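Local coordinates for PA1221 (Pseudomonas aeruginosa, PDB 4DG8), which binds adenosine monophosphate as a member of the ANL clan of AMP-binding enzymes and also carries a phosphopantetheine attachment domain, at residues L23-V29 with T185-R191; G341-L347 with G361-G367; L431-E435 with D446-L450. All coordinates share one frame; numbering follows the deposited sequence.

Contact 1 of 3, residues L23-V29 with T185-R191; sequences LYAHPTV and THAGITR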
# COMPACT_ATOMS: atom_id res chain seq x y z
N LEU A 23 -10.56 -18.41 -0.74
CA LEU A 23 -9.74 -17.90 -1.84
C LEU A 23 -10.21 -18.41 -3.20
O LEU A 23 -10.23 -17.65 -4.18
CB LEU A 23 -8.26 -18.23 -1.64
CG LEU A 23 -7.46 -17.21 -0.83
CD1 LEU A 23 -7.75 -17.35 0.66
CD2 LEU A 23 -5.98 -17.35 -1.10
N TYR A 24 -10.58 -19.68 -3.28
CA TYR A 24 -10.97 -20.29 -4.55
C TYR A 24 -12.33 -19.81 -5.06
O TYR A 24 -12.76 -20.21 -6.15
CB TYR A 24 -10.91 -21.82 -4.46
CG TYR A 24 -9.54 -22.26 -4.03
CD1 TYR A 24 -8.46 -22.13 -4.89
CD2 TYR A 24 -9.32 -22.77 -2.76
CE1 TYR A 24 -7.20 -22.50 -4.51
CE2 TYR A 24 -8.04 -23.14 -2.36
CZ TYR A 24 -6.99 -23.00 -3.25
OH TYR A 24 -5.71 -23.37 -2.89
N ALA A 25 -13.00 -18.98 -4.27
CA ALA A 25 -14.27 -18.40 -4.70
C ALA A 25 -14.02 -17.15 -5.52
O ALA A 25 -14.95 -16.48 -5.97
CB ALA A 25 -15.14 -18.08 -3.50
N HIS A 26 -12.75 -16.83 -5.72
CA HIS A 26 -12.38 -15.61 -6.43
C HIS A 26 -11.56 -15.97 -7.66
O HIS A 26 -10.82 -16.95 -7.65
CB HIS A 26 -11.65 -14.66 -5.48
CG HIS A 26 -12.49 -14.25 -4.31
ND1 HIS A 26 -13.32 -13.14 -4.34
CD2 HIS A 26 -12.69 -14.84 -3.10
CE1 HIS A 26 -13.96 -13.04 -3.18
NE2 HIS A 26 -13.59 -14.05 -2.42
N PRO A 27 -11.73 -15.21 -8.75
CA PRO A 27 -11.01 -15.56 -9.97
C PRO A 27 -9.56 -15.08 -9.88
O PRO A 27 -9.26 -14.21 -9.05
CB PRO A 27 -11.78 -14.80 -11.06
CG PRO A 27 -12.19 -13.49 -10.32
CD PRO A 27 -12.47 -13.94 -8.87
N THR A 28 -8.67 -15.64 -10.70
CA THR A 28 -7.32 -15.08 -10.77
C THR A 28 -7.40 -13.68 -11.39
O THR A 28 -8.41 -13.32 -12.02
CB THR A 28 -6.38 -15.96 -11.62
OG1 THR A 28 -6.74 -15.84 -13.00
CG2 THR A 28 -6.44 -17.45 -11.18
N VAL A 29 -6.38 -12.85 -11.18
CA VAL A 29 -6.36 -11.53 -11.80
C VAL A 29 -6.40 -11.65 -13.33
O VAL A 29 -7.01 -10.84 -14.01
CB VAL A 29 -5.12 -10.72 -11.40
CG1 VAL A 29 -5.06 -9.43 -12.18
CG2 VAL A 29 -5.11 -10.45 -9.90
N THR A 185 -1.95 -12.57 -2.81
CA THR A 185 -2.42 -13.64 -3.65
C THR A 185 -3.30 -13.01 -4.75
O THR A 185 -3.76 -11.88 -4.58
CB THR A 185 -3.22 -14.55 -2.71
OG1 THR A 185 -2.85 -15.92 -2.87
CG2 THR A 185 -4.69 -14.33 -2.84
N HIS A 186 -3.45 -13.66 -5.89
CA HIS A 186 -4.44 -13.26 -6.89
C HIS A 186 -5.85 -13.02 -6.28
O HIS A 186 -6.52 -12.00 -6.57
CB HIS A 186 -4.53 -14.29 -8.03
CG HIS A 186 -3.46 -14.15 -9.08
ND1 HIS A 186 -3.74 -13.76 -10.37
CD2 HIS A 186 -2.12 -14.38 -9.03
CE1 HIS A 186 -2.62 -13.74 -11.08
NE2 HIS A 186 -1.62 -14.09 -10.28
N ALA A 187 -6.30 -13.95 -5.44
CA ALA A 187 -7.58 -13.82 -4.74
C ALA A 187 -7.69 -12.57 -3.89
O ALA A 187 -8.76 -11.98 -3.80
CB ALA A 187 -7.86 -15.05 -3.88
N GLY A 188 -6.61 -12.17 -3.22
CA GLY A 188 -6.65 -10.99 -2.37
C GLY A 188 -6.99 -9.77 -3.22
O GLY A 188 -7.78 -8.88 -2.82
N ILE A 189 -6.42 -9.75 -4.42
CA ILE A 189 -6.68 -8.67 -5.37
C ILE A 189 -8.08 -8.67 -5.96
O ILE A 189 -8.74 -7.62 -5.99
CB ILE A 189 -5.67 -8.69 -6.54
CG1 ILE A 189 -4.24 -8.52 -6.01
CG2 ILE A 189 -6.00 -7.57 -7.51
CD1 ILE A 189 -3.17 -8.59 -7.09
N THR A 190 -8.53 -9.84 -6.46
CA THR A 190 -9.85 -9.88 -7.10
C THR A 190 -10.97 -9.73 -6.05
O THR A 190 -12.00 -9.13 -6.33
CB THR A 190 -10.08 -11.15 -7.99
OG1 THR A 190 -9.97 -12.33 -7.19
CG2 THR A 190 -9.06 -11.21 -9.14
N ARG A 191 -10.74 -10.23 -4.83
CA ARG A 191 -11.72 -10.02 -3.75
C ARG A 191 -11.76 -8.54 -3.40
O ARG A 191 -12.84 -8.00 -3.16
CB ARG A 191 -11.46 -10.91 -2.52
CG ARG A 191 -10.42 -10.36 -1.49
CD ARG A 191 -11.10 -9.31 -0.59
NE ARG A 191 -10.47 -9.12 0.72
CZ ARG A 191 -9.36 -8.41 0.94
NH1 ARG A 191 -8.69 -7.87 -0.08
NH2 ARG A 191 -8.89 -8.28 2.17
O HOH W 1 -13.62 -11.52 -6.32
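His26 and Arg191 meet in a loop-on-helix contact, in which the turn that caps helix 29-39 packs on helix 186-193 of the AMP-binding fold. Thr28 is the N-cap of helix 29-39, with OG1 bonded to Ala31 N. The His26 side chain starts toward helix 186-193: CB sits 3.3 Å from Thr190 OG1 and also touches Ala187 CB. With CG anti to the carbonyl carbon (chi1 -61°), the imidazole reaches Arg191, whose CB lies over one ring face, 3.6 Å from the His26 ring centroid and displaced toward the rim, in a CH-pi contact. ND1 and CE1 are the ring atoms closest to that methylene. His26 ND1 lies 2.6 Å from a water in the ring plane, which donates a weak bond to Thr190 O, and His26 NE2 bonds to Leu20 O. These polar partners are consistent with a fixed ring rotation. The Arg191 guanidinium leads away, bonding to the carbonyl oxygens of Asn314 and Thr315.

Beside this, Thr190 OG1 donates to Pro27 O at 2.7 Å, in the carbonyl plane, and Leu23 CG packs 3.8 Å from Ala187 CB. Farther along, the His186 ring turns its edge to the start of helix 29-39: Val29 N donates to His186 ND1 at 2.9 Å, only 6° out of the imidazole plane.

Contact 2 of 3, residues G341-L347 with G361-G367; sequences GTAVLLL and GEIVAFG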
# COMPACT_ATOMS: atom_id res chain seq x y z
N GLY A 341 -15.52 -10.60 0.92
CA GLY A 341 -14.40 -11.54 0.84
C GLY A 341 -13.60 -11.56 2.13
O GLY A 341 -12.73 -12.41 2.34
N THR A 342 -13.91 -10.62 3.01
CA THR A 342 -13.25 -10.55 4.30
C THR A 342 -14.25 -10.69 5.44
O THR A 342 -15.44 -10.40 5.27
CB THR A 342 -12.49 -9.23 4.40
OG1 THR A 342 -11.39 -9.27 3.48
CG2 THR A 342 -11.97 -8.99 5.82
N ALA A 343 -13.77 -11.17 6.58
CA ALA A 343 -14.56 -11.10 7.81
C ALA A 343 -13.68 -10.59 8.94
O ALA A 343 -12.46 -10.72 8.88
CB ALA A 343 -15.13 -12.48 8.15
N VAL A 344 -14.27 -9.99 9.96
CA VAL A 344 -13.48 -9.60 11.13
C VAL A 344 -14.15 -10.01 12.44
O VAL A 344 -15.36 -10.14 12.52
CB VAL A 344 -13.22 -8.07 11.19
CG1 VAL A 344 -12.41 -7.61 9.99
CG2 VAL A 344 -14.52 -7.28 11.27
N LEU A 345 -13.33 -10.24 13.46
CA LEU A 345 -13.82 -10.31 14.82
C LEU A 345 -13.02 -9.32 15.63
O LEU A 345 -11.93 -8.91 15.23
CB LEU A 345 -13.63 -11.70 15.42
CG LEU A 345 -14.47 -12.85 14.86
CD1 LEU A 345 -14.18 -14.13 15.65
CD2 LEU A 345 -15.95 -12.48 14.93
N LEU A 346 -13.56 -8.95 16.78
CA LEU A 346 -12.87 -8.13 17.74
C LEU A 346 -12.63 -9.02 18.97
O LEU A 346 -13.58 -9.51 19.57
CB LEU A 346 -13.77 -6.95 18.11
CG LEU A 346 -13.14 -5.70 18.71
CD1 LEU A 346 -12.17 -5.06 17.71
CD2 LEU A 346 -14.23 -4.73 19.13
N LEU A 347 -11.36 -9.24 19.33
CA LEU A 347 -11.01 -10.18 20.41
C LEU A 347 -10.46 -9.54 21.68
O LEU A 347 -9.60 -8.67 21.62
CB LEU A 347 -10.01 -11.22 19.90
CG LEU A 347 -10.50 -12.16 18.81
CD1 LEU A 347 -9.49 -13.28 18.62
CD2 LEU A 347 -11.87 -12.73 19.16
N GLY A 361 -11.07 -3.98 21.84
CA GLY A 361 -10.43 -5.25 21.57
C GLY A 361 -9.48 -5.13 20.40
O GLY A 361 -9.27 -4.04 19.86
N GLU A 362 -8.88 -6.26 20.02
CA GLU A 362 -8.00 -6.29 18.86
C GLU A 362 -8.75 -6.81 17.63
O GLU A 362 -9.51 -7.78 17.71
CB GLU A 362 -6.77 -7.15 19.15
CG GLU A 362 -5.89 -7.36 17.93
CD GLU A 362 -4.76 -8.34 18.19
OE1 GLU A 362 -4.79 -9.04 19.23
OE2 GLU A 362 -3.84 -8.40 17.34
N ILE A 363 -8.53 -6.13 16.50
CA ILE A 363 -9.11 -6.53 15.23
C ILE A 363 -8.41 -7.78 14.70
O ILE A 363 -7.18 -7.84 14.65
CB ILE A 363 -9.01 -5.41 14.18
CG1 ILE A 363 -9.81 -4.18 14.60
CG2 ILE A 363 -9.53 -5.89 12.83
CD1 ILE A 363 -9.60 -3.00 13.63
N VAL A 364 -9.20 -8.77 14.32
CA VAL A 364 -8.70 -10.00 13.73
C VAL A 364 -9.41 -10.22 12.40
O VAL A 364 -10.63 -10.14 12.32
CB VAL A 364 -9.00 -11.21 14.64
CG1 VAL A 364 -8.54 -12.50 13.97
CG2 VAL A 364 -8.34 -11.02 16.01
N ALA A 365 -8.64 -10.51 11.35
CA ALA A 365 -9.18 -10.59 10.01
C ALA A 365 -9.13 -12.01 9.49
O ALA A 365 -8.17 -12.74 9.74
CB ALA A 365 -8.41 -9.66 9.07
N PHE A 366 -10.16 -12.39 8.75
CA PHE A 366 -10.27 -13.69 8.13
C PHE A 366 -10.57 -13.49 6.66
O PHE A 366 -11.08 -12.43 6.25
CB PHE A 366 -11.46 -14.48 8.69
CG PHE A 366 -11.43 -14.70 10.17
CD1 PHE A 366 -10.97 -15.90 10.69
CD2 PHE A 366 -11.91 -13.73 11.05
CE1 PHE A 366 -10.96 -16.13 12.07
CE2 PHE A 366 -11.91 -13.95 12.42
CZ PHE A 366 -11.43 -15.15 12.94
N GLY A 367 -10.38 -14.55 5.88
CA GLY A 367 -10.89 -14.54 4.53
C GLY A 367 -9.90 -14.44 3.39
O GLY A 367 -8.70 -14.72 3.51
O HOH W 2 -9.84 -11.27 3.92
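Leu345 and Phe366 meet diagonally across two antiparallel strands, 342-347 and 361-367, whose directions differ by 155°. The strands form a beta hairpin with a long connection, part of a five-stranded antiparallel sheet of the AMP-binding fold. Leu345 is paired in register with Val364, yet its side chain leans on the next residue of that face: Leu345 CG is 3.7 Å from Phe366 CE2, and CD1 reaches both CE2 and CZ. The first torsion of Phe366, with CG anti to the carbonyl carbon (chi1 -59°), carries the phenyl ring there, and a near-perpendicular second torsion (chi2 -98°) turns the CD2 edge to Ala343 O, which lies in the ring plane. One step along, the diagonal is repeated as Leu347 CD1 packs 3.6 Å from Val364 CG2, the two side chains running obliquely to each other. Ala343 and the aliphatic part of Glu362 complete this face.

The opposite face carries Val344, Leu346, Ile363 and Ala365. Here Leu346 meets its direct partner, with CD1 4.0 Å from Ile363 CG1, while Val344 CG1 approaches Ile363 CG2 more distantly.

Between the faces, six backbone hydrogen bonds join Ala343 to Phe366, Leu345 to Val364 and Leu347 to Glu362. A short CA-H...O contact of 3.1 Å from Val344 CA to Val364 O adds to the ladder. A water lies 2.6 Å from Thr342 OG1, itself bonded to Arg191 NE, and probably donates to Phe366 O, which also accepts from Ala343 N.

Strand 361-367 runs between 342-347 and strand 393-406, where Glu362 OE2 accepts from Gly401 N. Tyr390 and Leu388 of strand 385-390 cover the Leu345 and Val364 face, and Leu412 of strand 412-416 packs on Val344 and Leu346.

Contact 3 of 3, residues L431-E435 with D446-L450; sequences LPALE and DCALL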
# COMPACT_ATOMS: atom_id res chain seq x y z
N LEU A 431 9.45 2.03 15.14
CA LEU A 431 10.22 3.21 15.47
C LEU A 431 11.24 2.89 16.57
O LEU A 431 12.41 3.28 16.47
CB LEU A 431 9.29 4.37 15.85
CG LEU A 431 9.93 5.73 16.12
CD1 LEU A 431 10.66 6.21 14.88
CD2 LEU A 431 8.87 6.72 16.54
N PRO A 432 10.79 2.18 17.62
CA PRO A 432 11.72 1.85 18.71
C PRO A 432 12.87 0.96 18.24
O PRO A 432 13.96 1.07 18.79
CB PRO A 432 10.83 1.10 19.71
CG PRO A 432 9.45 1.56 19.40
CD PRO A 432 9.43 1.71 17.91
N ALA A 433 12.63 0.12 17.23
CA ALA A 433 13.71 -0.71 16.69
C ALA A 433 14.78 0.13 15.99
O ALA A 433 15.97 -0.04 16.24
CB ALA A 433 13.16 -1.78 15.73
N LEU A 434 14.33 1.06 15.14
CA LEU A 434 15.24 1.95 14.42
C LEU A 434 16.01 2.85 15.39
O LEU A 434 17.21 3.12 15.23
CB LEU A 434 14.45 2.77 13.39
CG LEU A 434 15.26 3.73 12.51
CD1 LEU A 434 16.35 2.95 11.77
CD2 LEU A 434 14.37 4.52 11.53
N GLU A 435 15.30 3.29 16.42
CA GLU A 435 15.87 4.10 17.49
C GLU A 435 16.98 3.32 18.20
O GLU A 435 18.10 3.82 18.40
CB GLU A 435 14.75 4.43 18.48
CG GLU A 435 15.01 5.59 19.40
CD GLU A 435 13.74 6.01 20.12
OE1 GLU A 435 13.43 7.21 20.11
OE2 GLU A 435 13.06 5.12 20.68
N ASP A 446 22.45 7.73 24.19
CA ASP A 446 21.00 7.61 24.02
C ASP A 446 20.56 8.32 22.75
O ASP A 446 21.27 9.19 22.23
CB ASP A 446 20.26 8.18 25.24
CG ASP A 446 18.84 7.66 25.36
OD1 ASP A 446 18.55 6.58 24.81
OD2 ASP A 446 18.00 8.33 26.01
N CYS A 447 19.38 7.95 22.25
CA CYS A 447 18.82 8.55 21.05
C CYS A 447 17.29 8.55 21.07
O CYS A 447 16.67 7.58 21.51
CB CYS A 447 19.31 7.80 19.80
SG CYS A 447 18.34 8.11 18.29
N ALA A 448 16.68 9.62 20.57
CA ALA A 448 15.23 9.69 20.42
C ALA A 448 14.80 10.08 19.00
O ALA A 448 15.28 11.06 18.43
CB ALA A 448 14.62 10.64 21.45
N LEU A 449 13.89 9.28 18.45
CA LEU A 449 13.31 9.56 17.15
C LEU A 449 11.95 10.21 17.33
O LEU A 449 11.10 9.70 18.06
CB LEU A 449 13.19 8.28 16.32
CG LEU A 449 14.51 7.62 15.92
CD1 LEU A 449 14.27 6.37 15.08
CD2 LEU A 449 15.38 8.61 15.16
N LEU A 450 11.75 11.34 16.67
CA LEU A 450 10.53 12.12 16.76
C LEU A 450 9.91 12.26 15.37
O LEU A 450 10.59 12.05 14.36
CB LEU A 450 10.82 13.52 17.30
CG LEU A 450 11.50 13.68 18.66
CD1 LEU A 450 11.74 15.16 18.94
CD2 LEU A 450 10.68 13.05 19.78
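Leu449 inserts its isobutyl group against helix 431-439, and this is where the contact is tight. Leu431 CD1 comes within 3.6 Å of Leu449 CB and equally near its CD1, while the Leu434 side chain crosses that of Leu449 at about a right angle, its CG 3.8 Å from Leu449 CD1. Leu449 CD1 also reaches the helix backbone, 3.5 Å from Glu435 N. The first torsion of Leu449 (chi1 -66°) sets CG anti to the carbonyl carbon, and an extended chi2 carries CD1 on to the helix. The Glu435 stem adds to this packing, its CB against Leu449 CD1.

The carboxylate at the tip of that stem binds the strand: Leu449 N donates to Glu435 OE1 at 2.7 Å, on the anti side of the oxygen and 19° out of the carboxylate plane. Strand 444-454 is the outermost strand of a three-stranded sheet in the C-terminal part of the modelled chain, packed against helix 431-439 in an alpha/beta layer, with the segment axes 8.3 Å apart. Ala448 and Leu450 bond their backbones to Ala463 and Leu461 of the neighbouring strand 457-466, whereas Leu449 N points the other way and is satisfied by Glu435. The extended glutamate chain passes alongside the strand, with Glu435 CG 3.3 Å from Cys447 O.

Toward the start of the strand the packing is looser. Cys447 points its side chain at the helix, yet SG stays 4.3 Å from Glu435 CG. On the far side of the helix, Pro432 is exposed to solvent and turned from the strand. Glu435 itself is partly exposed, and its OE2 has a long, weak ion pair with Arg439, whose NE forms a salt bridge with Asp446 OD1.

How the contacts relate
Contacts 1 and 2 adjoin: Arg191, whose CB packs on a ring in contact 1, extends NE to Thr342 OG1 of contact 2, a probable hydrogen bond of 2.9 Å. Contact 3 stands apart, its nearest atoms about 17 Å from contact 2 and about 25 Å from contact 1, in the C-terminal part of the modelled chain. All three are largely buried; contact 3 has the smallest interface and lies farthest from the centre of the chain. Their chemistry follows their architecture: loop against helix in contact 1 relies on side-chain-to-backbone bonds and imidazoles, strand pairing in contact 2 on a backbone ladder, and helix on edge strand in contact 3 on leucines and one carboxylate.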